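Local coordinates for beta-galactosidase (PDB 6Y2K) that hydrolyses terminal beta-galactosyl residues as a cold-active GH42 glycosidase and works as a hexamer, at the interface of chains A and B. Sequence-based numbering; all coordinates share one arbitrary frame. Chains: chain A/B, beta-galactosidase.

The interface of chains A and B. Residues chain A 283-284, 287-288, 327; chain B 529-530, 532-533.
The C-terminal end of helix 280-285 and the loop after it in chain A meet the loop between strands 521-528 and 536-538 of chain B, a segment of the family's trimerisation domain, with A:His284 and B:His532 at the centre. The two side chains run antiparallel alongside one another, and the imidazoles pack edge-to-face, their planes 71° apart and their centroids 5.2 Å from each other. A:His284 turns its CD2/NE2 edge to the ring of B:His532, with NE2 3.2 Å from the backbone O of B:His532. CG of A:His284 lies anti to its backbone N (chi1 -173°), which sends the ring along its neighbour towards that carbonyl. The ring of B:His532 stands between its own backbone N and carbonyl carbon (chi1 64°), with CE1 3.7 Å from CA of A:His284, against the helix backbone. Within chain B, ND1 of B:His532 hydrogen-bonds the hydroxyl OG1 of B:Thr533 at 2.9 Å, which is likely to restrict rotation of the imidazole, while CG of B:Pro530 lies over one face towards the rim. The same hydroxyl takes part in a polar bridge between the subunits: water 1 lies 2.8 Å from OG1 of B:Thr533 and equally near the backbone O of A:His284. An alanine in place of B:His532 would probably leave a gap beside A:His284, whose ring could then turn more freely, and deprive the threonine hydroxyl of its imidazole partner. Beside the histidines, A:Leu287 and B:Thr533 meet tip to tip, CD2 to CG2 at 3.6 Å. The other leucine methyl, CD1, lies 4.1 Å from CG of B:Pro530, and B:Leu529 brings CD2 near the guanidinium of A:Arg288. Ring packing, small apolar contacts and a water bridge thus join two subunits of the hexamer, the arrangement on which the enzyme's combined cold activity and thermal stability relies.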
loop_
_atom_site.group_PDB
_atom_site.type_symbol
_atom_site.label_atom_id
_atom_site.label_comp_id
_atom_site.label_asym_id
_atom_site.label_seq_id
_atom_site.Cartn_x
_atom_site.Cartn_y
_atom_site.Cartn_z
ATOM N N LYS A 283 13.423 -12.461 9.906
ATOM C CA LYS A 283 12.717 -13.642 10.418
ATOM C C LYS A 283 12.150 -14.490 9.289
ATOM O O LYS A 283 12.148 -15.722 9.386
ATOM C CB LYS A 283 11.596 -13.246 11.390
ATOM C CG LYS A 283 12.115 -12.688 12.710
ATOM C CD LYS A 283 10.997 -12.106 13.568
ATOM C CE LYS A 283 11.539 -11.404 14.805
ATOM N NZ LYS A 283 12.045 -12.353 15.838
ATOM N N HIS A 284 11.686 -13.829 8.225
ATOM C CA HIS A 284 11.155 -14.505 7.047
ATOM C C HIS A 284 12.276 -15.044 6.154
ATOM O O HIS A 284 12.279 -16.224 5.805
ATOM C CB HIS A 284 10.223 -13.582 6.254
ATOM C CG HIS A 284 9.516 -14.280 5.137
ATOM N ND1 HIS A 284 9.931 -14.190 3.826
ATOM C CD2 HIS A 284 8.458 -15.125 5.140
ATOM C CE1 HIS A 284 9.148 -14.936 3.065
ATOM N NE2 HIS A 284 8.241 -15.509 3.836
ATOM N N LEU A 287 14.405 -17.901 8.018
ATOM C CA LEU A 287 13.603 -18.842 8.817
ATOM C C LEU A 287 14.298 -20.166 9.142
ATOM O O LEU A 287 14.262 -20.608 10.277
ATOM C CB LEU A 287 12.299 -19.176 8.073
ATOM C CG LEU A 287 11.331 -20.168 8.725
ATOM C CD1 LEU A 287 10.716 -19.567 9.976
ATOM C CD2 LEU A 287 10.240 -20.571 7.750
ATOM N N ARG A 288 14.901 -20.794 8.131
ATOM C CA ARG A 288 15.420 -22.160 8.248
ATOM C C ARG A 288 16.934 -22.277 8.443
ATOM O O ARG A 288 17.449 -23.408 8.519
ATOM C CB ARG A 288 14.986 -22.983 7.031
ATOM C CG ARG A 288 13.476 -23.035 6.824
ATOM C CD ARG A 288 13.093 -24.145 5.853
ATOM N NE ARG A 288 11.662 -24.160 5.582
ATOM C CZ ARG A 288 10.725 -24.633 6.408
ATOM N NH1 ARG A 288 11.053 -25.146 7.590
ATOM N NH2 ARG A 288 9.445 -24.583 6.046
ATOM N N PRO A 327 10.418 -24.088 13.195
ATOM C CA PRO A 327 10.551 -24.717 11.883
ATOM C C PRO A 327 11.652 -25.770 11.855
ATOM O O PRO A 327 12.532 -25.766 12.718
ATOM C CB PRO A 327 10.916 -23.535 10.979
ATOM C CG PRO A 327 11.679 -22.633 11.880
ATOM C CD PRO A 327 10.958 -22.714 13.191
ATOM N N LEU B 529 5.194 -23.730 12.130
ATOM C CA LEU B 529 5.414 -22.522 11.327
ATOM C C LEU B 529 4.747 -21.240 11.837
ATOM O O LEU B 529 3.636 -21.282 12.383
ATOM C CB LEU B 529 4.938 -22.778 9.890
ATOM C CG LEU B 529 5.757 -23.760 9.050
ATOM C CD1 LEU B 529 4.999 -24.133 7.782
ATOM C CD2 LEU B 529 7.138 -23.208 8.711
ATOM N N PRO B 530 5.412 -20.080 11.615
ATOM C CA PRO B 530 4.763 -18.805 11.847
ATOM C C PRO B 530 3.824 -18.482 10.686
ATOM O O PRO B 530 3.905 -19.112 9.615
ATOM C CB PRO B 530 5.938 -17.822 11.883
ATOM C CG PRO B 530 6.938 -18.415 10.941
ATOM C CD PRO B 530 6.769 -19.907 11.052
ATOM N N HIS B 532 3.817 -16.067 8.627
ATOM C CA HIS B 532 4.489 -15.510 7.444
ATOM C C HIS B 532 5.054 -16.494 6.413
ATOM O O HIS B 532 5.444 -16.074 5.325
ATOM C CB HIS B 532 5.578 -14.491 7.852
ATOM C CG HIS B 532 6.723 -15.064 8.646
ATOM N ND1 HIS B 532 7.690 -15.877 8.092
ATOM C CD2 HIS B 532 7.090 -14.873 9.941
ATOM C CE1 HIS B 532 8.582 -16.190 9.019
ATOM N NE2 HIS B 532 8.247 -15.585 10.148
ATOM N N THR B 533 5.098 -17.785 6.743
ATOM C CA THR B 533 5.614 -18.809 5.840
ATOM C C THR B 533 4.562 -19.907 5.662
ATOM O O THR B 533 4.300 -20.681 6.579
ATOM C CB THR B 533 6.968 -19.364 6.337
ATOM O OG1 THR B 533 7.904 -18.284 6.428
ATOM C CG2 THR B 533 7.530 -20.425 5.389
HETATM O O HOH W 1 10.342 -18.093 4.992
#